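Local coordinates for DNA-entry nuclease (Competence-specific nuclease) (Streptococcus agalactiae ILRI112, PDB 4QGO), which is a nuclease of the DNA/RNA non-specific endonuclease family that probably cleaves nucleic acid strands through a beta-beta-alpha metal site, here crystallised without metal, at residues Val185-Leu191 and Asn203-Asn208; Gly111-Ala115 and Tyr172-Pro176; His96-Asn101 and Thr219-Leu224. The protein carries 1 engineered substitution. All coordinates share one frame; numbering follows the deposited sequence. Where two conformers were deposited one is given.

Contact 1: Val185-Leu191 and Asn203-Asn208; sequences VPFAMHL and NVAIPN
M189 with I206 and L191 with V204 exchange backbone hydrogen bonds in both directions, so that strands 188-191 and 203-207 run antiparallel, their axes 4.4 Å apart at an angle of 161°. A188 with P207 and H190 with A205 form the non-hydrogen-bonded pairs, and their CB atoms lie on the face of the sheet touched by helix 12-22. On the opposite face the L191 side chain reaches across to those of V204 and I206, crossing both obliquely: L191 CB meets V204 CG2, and L191 CD1 reaches I206 CG1 at 3.7 Å. Helix 153-165 packs on this apolar layer through Y156. The two strands form a beta hairpin in the middle of the seven-stranded antiparallel sheet, and a classic beta bulge, with F187 and A188 both facing L177, marks the start of its first strand. Beside the bulge the N208 backbone N bonds to F187 O at 2.8 Å, approaching from above the carbonyl plane. The N208 side-chain amide adds a further bond, sending ND2 to P186 O (2.9 Å) almost in its own plane, while T137 and T139 hold the same amide from strand 135-139. At the far end H190, its CG anti to the backbone N (chi1 -174°), extends its ring to N203, and NE2 donates to N203 OD1 at 2.7 Å. Ring and amide planes are 14° apart, and the bond lies in both.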
loop_
_atom_site.group_PDB
_atom_site.type_symbol
_atom_site.label_atom_id
_atom_site.label_comp_id
_atom_site.label_asym_id
_atom_site.label_seq_id
_atom_site.Cartn_x
_atom_site.Cartn_y
_atom_site.Cartn_z
ATOM N N VAL A 185 12.833 -2.741 -2.661
ATOM C CA VAL A 185 11.484 -3.144 -2.259
ATOM C C VAL A 185 11.133 -2.459 -0.943
ATOM O O VAL A 185 11.938 -2.433 -0.018
ATOM C CB VAL A 185 11.410 -4.682 -2.066
ATOM C CG1 VAL A 185 10.007 -5.120 -1.650
ATOM C CG2 VAL A 185 11.849 -5.399 -3.330
ATOM N N PRO A 186 9.915 -1.900 -0.841
ATOM C CA PRO A 186 9.517 -1.269 0.419
ATOM C C PRO A 186 9.254 -2.325 1.489
ATOM O O PRO A 186 8.792 -3.414 1.159
ATOM C CB PRO A 186 8.213 -0.550 0.047
ATOM C CG PRO A 186 7.643 -1.358 -1.061
ATOM C CD PRO A 186 8.844 -1.854 -1.856
ATOM N N PHE A 187 9.534 -2.010 2.750
ATOM C CA PHE A 187 9.259 -2.969 3.817
ATOM C C PHE A 187 7.826 -2.860 4.333
ATOM O O PHE A 187 7.369 -3.724 5.087
ATOM C CB PHE A 187 10.267 -2.842 4.981
ATOM C CG PHE A 187 10.104 -1.579 5.795
ATOM C CD1 PHE A 187 9.258 -1.548 6.901
ATOM C CD2 PHE A 187 10.794 -0.420 5.449
ATOM C CE1 PHE A 187 9.090 -0.374 7.645
ATOM C CE2 PHE A 187 10.642 0.745 6.183
ATOM C CZ PHE A 187 9.796 0.769 7.289
ATOM N N ALA A 188 7.123 -1.795 3.941
ATOM C CA ALA A 188 5.734 -1.618 4.338
ATOM C C ALA A 188 5.060 -0.649 3.404
ATOM O O ALA A 188 5.722 0.102 2.691
ATOM C CB ALA A 188 5.645 -1.090 5.774
ATOM N N MET A 189 3.732 -0.677 3.398
ATOM C CA MET A 189 2.953 0.290 2.646
ATOM C C MET A 189 2.152 1.163 3.608
ATOM O O MET A 189 1.326 0.666 4.366
ATOM C CB MET A 189 2.029 -0.416 1.643
ATOM C CG MET A 189 2.771 -1.214 0.579
ATOM S SD MET A 189 3.595 -0.177 -0.647
ATOM C CE MET A 189 2.202 0.231 -1.702
ATOM N N HIS A 190 2.401 2.472 3.575
ATOM C CA HIS A 190 1.702 3.408 4.447
ATOM C C HIS A 190 0.421 3.876 3.758
ATOM O O HIS A 190 0.490 4.477 2.692
ATOM C CB HIS A 190 2.635 4.598 4.730
ATOM C CG HIS A 190 2.114 5.579 5.734
ATOM N ND1 HIS A 190 2.747 6.784 5.965
ATOM C CD2 HIS A 190 1.053 5.541 6.574
ATOM C CE1 HIS A 190 2.087 7.450 6.896
ATOM N NE2 HIS A 190 1.060 6.716 7.288
ATOM N N LEU A 191 -0.741 3.584 4.348
ATOM C CA LEU A 191 -2.023 4.005 3.776
ATOM C C LEU A 191 -2.719 4.980 4.708
ATOM O O LEU A 191 -2.860 4.695 5.896
ATOM C CB LEU A 191 -2.966 2.813 3.559
ATOM C CG LEU A 191 -2.386 1.489 3.069
ATOM C CD1 LEU A 191 -3.484 0.447 3.006
ATOM C CD2 LEU A 191 -1.749 1.669 1.706
ATOM N N ASN A 203 -4.988 5.429 9.351
ATOM C CA ASN A 203 -3.578 5.700 9.160
ATOM C C ASN A 203 -2.871 4.419 9.573
ATOM O O ASN A 203 -2.766 4.119 10.765
ATOM C CB ASN A 203 -3.129 6.884 10.032
ATOM C CG ASN A 203 -1.736 7.360 9.689
ATOM O OD1 ASN A 203 -0.990 6.680 8.984
ATOM N ND2 ASN A 203 -1.372 8.538 10.190
ATOM N N VAL A 204 -2.421 3.650 8.586
ATOM C CA VAL A 204 -1.855 2.333 8.856
ATOM C C VAL A 204 -0.598 2.068 8.038
ATOM O O VAL A 204 -0.370 2.677 6.976
ATOM C CB VAL A 204 -2.874 1.197 8.561
ATOM C CG1 VAL A 204 -4.149 1.335 9.412
ATOM C CG2 VAL A 204 -3.221 1.180 7.086
ATOM N N ALA A 205 0.218 1.147 8.537
ATOM C CA ALA A 205 1.323 0.600 7.758
ATOM C C ALA A 205 1.074 -0.885 7.586
ATOM O O ALA A 205 0.909 -1.602 8.565
ATOM C CB ALA A 205 2.657 0.838 8.458
ATOM N N ILE A 206 1.019 -1.339 6.333
ATOM C CA ILE A 206 0.812 -2.747 6.014
ATOM C C ILE A 206 2.178 -3.376 5.790
ATOM O O ILE A 206 2.844 -3.062 4.804
ATOM C CB ILE A 206 0.023 -2.914 4.701
ATOM C CG1 ILE A 206 -1.218 -2.009 4.659
ATOM C CG2 ILE A 206 -0.321 -4.390 4.477
ATOM C CD1 ILE A 206 -2.242 -2.321 5.684
ATOM N N PRO A 207 2.621 -4.251 6.708
ATOM C CA PRO A 207 3.961 -4.818 6.514
ATOM C C PRO A 207 4.056 -5.591 5.192
ATOM O O PRO A 207 3.138 -6.348 4.837
ATOM C CB PRO A 207 4.121 -5.766 7.721
ATOM C CG PRO A 207 3.182 -5.160 8.781
ATOM C CD PRO A 207 1.997 -4.704 7.967
ATOM N N ASN A 208 5.157 -5.390 4.470
ATOM C CA ASN A 208 5.390 -6.110 3.225
ATOM C C ASN A 208 6.064 -7.431 3.534
ATOM O O ASN A 208 7.241 -7.662 3.209
ATOM C CB ASN A 208 6.230 -5.280 2.262
ATOM C CG ASN A 208 6.069 -5.733 0.830
ATOM O OD1 ASN A 208 5.162 -6.519 0.515
ATOM N ND2 ASN A 208 6.941 -5.238 -0.054
#

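Contact 2: Gly111-Ala115 and Tyr172-Pro176; sequences GALIA and YRVTP. Engineered in segment 111-115: A112 (natural residue His). With SO4 (sulfate ion), chain C.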
loop_
_atom_site.group_PDB
_atom_site.type_symbol
_atom_site.label_atom_id
_atom_site.label_comp_id
_atom_site.label_asym_id
_atom_site.label_seq_id
_atom_site.Cartn_x
_atom_site.Cartn_y
_atom_site.Cartn_z
ATOM N N GLY A 111 2.050 -5.049 -6.849
ATOM C CA GLY A 111 1.237 -4.285 -5.912
ATOM C C GLY A 111 1.020 -2.833 -6.308
ATOM O O GLY A 111 1.957 -2.038 -6.288
ATOM N N ALA A 112 -0.216 -2.479 -6.658
ATOM C CA ALA A 112 -0.532 -1.086 -6.967
ATOM C C ALA A 112 -0.552 -0.223 -5.716
ATOM O O ALA A 112 -1.064 -0.638 -4.677
ATOM C CB ALA A 112 -1.883 -0.995 -7.655
ATOM N N LEU A 113 -0.010 0.986 -5.818
ATOM C CA LEU A 113 -0.156 1.955 -4.732
ATOM C C LEU A 113 -1.599 2.441 -4.703
ATOM O O LEU A 113 -2.271 2.377 -3.665
ATOM C CB LEU A 113 0.796 3.143 -4.910
ATOM C CG LEU A 113 2.239 2.945 -4.415
ATOM C CD1 LEU A 113 2.959 1.805 -5.110
ATOM C CD2 LEU A 113 3.030 4.247 -4.607
ATOM N N ILE A 114 -2.062 2.922 -5.856
ATOM C CA ILE A 114 -3.446 3.369 -6.015
ATOM C C ILE A 114 -4.189 2.357 -6.886
ATOM O O ILE A 114 -3.850 2.164 -8.049
ATOM C CB ILE A 114 -3.524 4.763 -6.675
ATOM C CG1 ILE A 114 -2.624 5.773 -5.948
ATOM C CG2 ILE A 114 -4.961 5.250 -6.688
ATOM C CD1 ILE A 114 -3.062 6.089 -4.529
ATOM N N ALA A 115 -5.196 1.711 -6.299
ATOM C CA ALA A 115 -5.946 0.636 -6.953
ATOM C C ALA A 115 -6.706 1.055 -8.208
ATOM O O ALA A 115 -7.270 2.147 -8.284
ATOM C CB ALA A 115 -6.905 -0.018 -5.953
ATOM N N TYR A 172 -6.773 10.514 -0.042
ATOM C CA TYR A 172 -6.068 9.230 0.072
ATOM C C TYR A 172 -4.592 9.441 -0.223
ATOM O O TYR A 172 -4.238 10.157 -1.164
ATOM C CB TYR A 172 -6.670 8.271 -0.963
ATOM C CG TYR A 172 -6.308 6.792 -0.899
ATOM C CD1 TYR A 172 -6.323 6.088 0.300
ATOM C CD2 TYR A 172 -6.038 6.082 -2.067
ATOM C CE1 TYR A 172 -6.024 4.722 0.332
ATOM C CE2 TYR A 172 -5.750 4.724 -2.039
ATOM C CZ TYR A 172 -5.752 4.051 -0.845
ATOM O OH TYR A 172 -5.468 2.695 -0.807
ATOM N N ARG A 173 -3.730 8.829 0.585
ATOM C CA ARG A 173 -2.289 8.944 0.399
ATOM C C ARG A 173 -1.640 7.600 0.685
ATOM O O ARG A 173 -1.852 7.019 1.747
ATOM C CB ARG A 173 -1.699 10.042 1.295
ATOM C CG ARG A 173 -0.187 10.281 1.121
ATOM C CD ARG A 173 0.246 11.616 1.750
ATOM N NE ARG A 173 -0.059 11.699 3.182
ATOM C CZ ARG A 173 -0.334 12.826 3.835
ATOM N NH1 ARG A 173 -0.354 14.001 3.198
ATOM N NH2 ARG A 173 -0.601 12.788 5.136
ATOM N N VAL A 174 -0.875 7.104 -0.284
ATOM C CA VAL A 174 -0.215 5.810 -0.169
ATOM C C VAL A 174 1.282 5.989 -0.393
ATOM O O VAL A 174 1.713 6.509 -1.427
ATOM C CB VAL A 174 -0.774 4.816 -1.195
ATOM C CG1 VAL A 174 -0.019 3.499 -1.116
ATOM C CG2 VAL A 174 -2.278 4.591 -0.966
ATOM N N THR A 175 2.075 5.579 0.591
ATOM C CA THR A 175 3.511 5.819 0.548
ATOM C C THR A 175 4.259 4.528 0.833
ATOM O O THR A 175 4.180 4.001 1.938
ATOM C CB THR A 175 3.930 6.860 1.591
ATOM O OG1 THR A 175 3.104 8.036 1.471
ATOM C CG2 THR A 175 5.393 7.258 1.406
ATOM N N PRO A 176 4.984 4.006 -0.161
ATOM C CA PRO A 176 5.889 2.884 0.129
ATOM C C PRO A 176 6.962 3.336 1.113
ATOM O O PRO A 176 7.560 4.410 0.924
ATOM C CB PRO A 176 6.517 2.570 -1.234
ATOM C CG PRO A 176 5.587 3.205 -2.258
ATOM C CD PRO A 176 5.044 4.431 -1.570
HETATM S S SO4 C . 1.159 15.613 0.343
HETATM O O1 SO4 C . 2.048 14.509 0.015
HETATM O O2 SO4 C . 1.107 16.555 -0.763
HETATM O O3 SO4 C . 1.631 16.323 1.539
HETATM O O4 SO4 C . -0.187 15.115 0.588
HETATM O O HOH W 1 -4.850 1.740 -3.300
#
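This is a buried, largely apolar contact, without a direct hydrogen bond between the segments, in which the end of strand 108-112 meets the face of the main antiparallel sheet. Strand 108-112 pairs antiparallel with 135-139 across a long connection that includes helix 116-119; this two-stranded ribbon and the helix after it are consistent with the beta-beta-alpha (His-Me finger) motif of these nucleases. A112 is engineered and does not touch 172-176; the natural histidine would complete an Asp-Lys-Gly-His sequence resembling the family's Asp-Arg-Gly-His signature, so the contact probably packs the end of an active-site strand against the main sheet. L113 and I114 then form a short turn, and A115 is the N-cap of helix 116-119.

L113 makes much of the apolar contact. Its CB packs on V174 CG1 at 3.9 Å, while CD2 meets P176 CG at 3.6 Å, the two side chains crossing at about a right angle. With CG1 anti to the carbonyl carbon (chi1 -52°), I114 brings CD1 within 3.9 Å of both Y172 CD2 and V174 CG2. V174 CG2 also lies over one face of the Y172 ring, offset toward the rim. M189 and L191 of the neighbouring strand extend this apolar layer.

The R173 side chain leaves its strand away from the turn; NH1 donates a hydrogen bond to O4 of a sulfate (2.8 Å), probably from the crystallisation liquor, and NH2 forms a salt bridge with E192. The polar link between the segments is a water in the plane of the Y172 ring: it accepts from Y172 OH at 2.7 Å and A115 N at 3.0 Å, and donates to L113 O at 2.7 Å.

Contact 3: His96-Asn101 and Thr219-Leu224; sequences HQVATN and TGEITL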
loop_
_atom_site.group_PDB
_atom_site.type_symbol
_atom_site.label_atom_id
_atom_site.label_comp_id
_atom_site.label_asym_id
_atom_site.label_seq_id
_atom_site.Cartn_x
_atom_site.Cartn_y
_atom_site.Cartn_z
ATOM N N HIS A 96 11.378 -10.924 -7.733
ATOM C CA HIS A 96 11.970 -12.258 -7.812
ATOM C C HIS A 96 10.964 -13.266 -7.307
ATOM O O HIS A 96 10.903 -13.568 -6.119
ATOM C CB HIS A 96 13.261 -12.322 -6.996
ATOM C CG HIS A 96 14.346 -11.453 -7.545
ATOM N ND1 HIS A 96 15.025 -11.763 -8.704
ATOM C CD2 HIS A 96 14.843 -10.268 -7.122
ATOM C CE1 HIS A 96 15.909 -10.815 -8.960
ATOM N NE2 HIS A 96 15.816 -9.894 -8.017
ATOM N N GLN A 97 10.152 -13.767 -8.224
ATOM C CA GLN A 97 9.083 -14.676 -7.858
ATOM C C GLN A 97 9.613 -16.013 -7.337
ATOM O O GLN A 97 10.640 -16.518 -7.804
ATOM C CB GLN A 97 8.183 -14.913 -9.066
ATOM C CG GLN A 97 6.903 -15.687 -8.769
ATOM C CD GLN A 97 5.998 -14.959 -7.787
ATOM O OE1 GLN A 97 6.200 -15.029 -6.576
ATOM N NE2 GLN A 97 5.003 -14.251 -8.313
ATOM N N VAL A 98 8.882 -16.576 -6.376
ATOM C CA VAL A 98 9.199 -17.867 -5.756
ATOM C C VAL A 98 7.880 -18.613 -5.533
ATOM O O VAL A 98 6.896 -17.997 -5.125
ATOM C CB VAL A 98 9.892 -17.666 -4.371
ATOM C CG1 VAL A 98 10.094 -18.999 -3.662
ATOM C CG2 VAL A 98 11.218 -16.924 -4.515
ATOM N N ALA A 99 7.845 -19.922 -5.802
ATOM C CA ALA A 99 6.702 -20.737 -5.419
ATOM C C ALA A 99 6.840 -21.016 -3.925
ATOM O O ALA A 99 7.870 -21.512 -3.484
ATOM C CB ALA A 99 6.719 -22.043 -6.213
ATOM N N THR A 100 5.816 -20.682 -3.143
ATOM C CA THR A 100 5.891 -20.795 -1.687
ATOM C C THR A 100 5.360 -22.138 -1.188
ATOM O O THR A 100 4.832 -22.940 -1.966
ATOM C CB THR A 100 5.045 -19.711 -1.019
ATOM O OG1 THR A 100 3.696 -19.846 -1.475
ATOM C CG2 THR A 100 5.558 -18.322 -1.386
ATOM N N ASN A 101 5.515 -22.369 0.114
ATOM C CA ASN A 101 4.879 -23.497 0.794
ATOM C C ASN A 101 3.713 -23.034 1.647
ATOM O O ASN A 101 3.571 -23.425 2.804
ATOM C CB ASN A 101 5.885 -24.254 1.648
ATOM C CG ASN A 101 7.032 -24.765 0.835
ATOM O OD1 ASN A 101 6.858 -25.615 -0.045
ATOM N ND2 ASN A 101 8.211 -24.238 1.094
ATOM N N THR A 219 17.254 -6.376 -2.325
ATOM C CA THR A 219 17.228 -7.014 -3.642
ATOM C C THR A 219 15.873 -7.598 -4.037
ATOM O O THR A 219 15.597 -7.810 -5.217
ATOM C CB THR A 219 18.226 -8.184 -3.680
ATOM O OG1 THR A 219 17.908 -9.079 -2.608
ATOM C CG2 THR A 219 19.643 -7.683 -3.484
ATOM N N GLY A 220 15.034 -7.865 -3.042
ATOM C CA GLY A 220 13.812 -8.611 -3.270
ATOM C C GLY A 220 13.997 -10.121 -3.215
ATOM O O GLY A 220 13.041 -10.850 -3.450
ATOM N N GLU A 221 15.202 -10.589 -2.884
ATOM C CA GLU A 221 15.458 -12.037 -2.793
ATOM C C GLU A 221 14.721 -12.650 -1.607
ATOM O O GLU A 221 14.808 -12.165 -0.477
ATOM C CB GLU A 221 16.958 -12.328 -2.679
ATOM C CG GLU A 221 17.310 -13.812 -2.606
ATOM C CD GLU A 221 18.775 -14.075 -2.298
ATOM O OE1 GLU A 221 19.276 -15.122 -2.760
ATOM O OE2 GLU A 221 19.409 -13.269 -1.565
ATOM N N ILE A 222 14.005 -13.734 -1.880
ATOM C CA ILE A 222 13.188 -14.384 -0.873
ATOM C C ILE A 222 13.819 -15.693 -0.421
ATOM O O ILE A 222 14.292 -16.483 -1.246
ATOM C CB ILE A 222 11.798 -14.658 -1.446
ATOM C CG1 ILE A 222 11.063 -13.329 -1.625
ATOM C CG2 ILE A 222 11.009 -15.608 -0.541
ATOM C CD1 ILE A 222 9.917 -13.430 -2.575
ATOM N N THR A 223 13.813 -15.910 0.888
ATOM C CA THR A 223 14.247 -17.175 1.465
ATOM C C THR A 223 13.048 -17.839 2.139
ATOM O O THR A 223 12.527 -17.320 3.120
ATOM C CB THR A 223 15.370 -16.933 2.481
ATOM O OG1 THR A 223 16.477 -16.307 1.813
ATOM C CG2 THR A 223 15.839 -18.253 3.082
ATOM N N LEU A 224 12.608 -18.982 1.613
ATOM C CA LEU A 224 11.468 -19.690 2.191
ATOM C C LEU A 224 11.834 -20.259 3.554
ATOM O O LEU A 224 12.975 -20.673 3.765
ATOM C CB LEU A 224 11.009 -20.810 1.265
ATOM C CG LEU A 224 10.590 -20.368 -0.139
ATOM C CD1 LEU A 224 10.211 -21.574 -0.992
ATOM C CD2 LEU A 224 9.424 -19.367 -0.090
HETATM O O HOH W 2 10.581 -10.737 -4.975
HETATM O O HOH W 3 13.464 -14.610 -4.633
#
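V98 slides past I222 and L224, its two methyl groups dividing the work in one of its two deposited conformers: CG2 meets I222 CB at 3.9 Å, and CG1 meets L224 CD2 at 3.7 Å. The division follows from chi1 of 174°, which sets CG1 anti to the backbone N and CG2 anti to the carbonyl carbon. L224 turns its other methyl, CD1, toward A99 O (3.4 Å), and the N101 side chain crosses it at about a right angle, with N101 ND2 3.9 Å from L224 CD1. The two segments run in nearly the same direction, 12° apart end to end, but they are not paired as strands. Here a surface loop between strands 66-70 and 108-112 lies along the small two-stranded antiparallel sheet 213-215/222-224 close to the C-terminus. Leading into strand 222-224, an ST turn, in which T219 OG1 accepts from E221 N, runs into a G1 bulge at G220 and E221. Over this bend the H96 ring presents its edge to T219 O, which lies in the ring plane 3.2 Å from H96 CD2. Water takes the place of direct backbone bonds: one molecule accepts from H96 N and lies 2.9 Å from G220 O, and another accepts from I222 N and donates to H96 O.

Contacts 1 and 2 share the seven-stranded sheet, where strands 170-177 and 188-195 are neighbours and follow each other in the chain; their centres lie about 9 Å apart. They are joined by a probable backbone hydrogen bond from T175 N to H190 O (2.9 Å), and by packing of P186 CB on P176 CB and of L191 CD2 on V174 CG1. Along the chain contact 2 closes before contact 1 opens, and residues 96-101 and 219-224 of contact 3 bracket both. Contact 3 is peripheral, about 19 Å from contact 1 between centres, although V185 touches G220; contact 2 remains about 10 Å from it at the nearest atoms. Contacts 1 and 2 thus lie in the buried centre of the fold, while contact 3 ties a surface loop to the C-terminal strand.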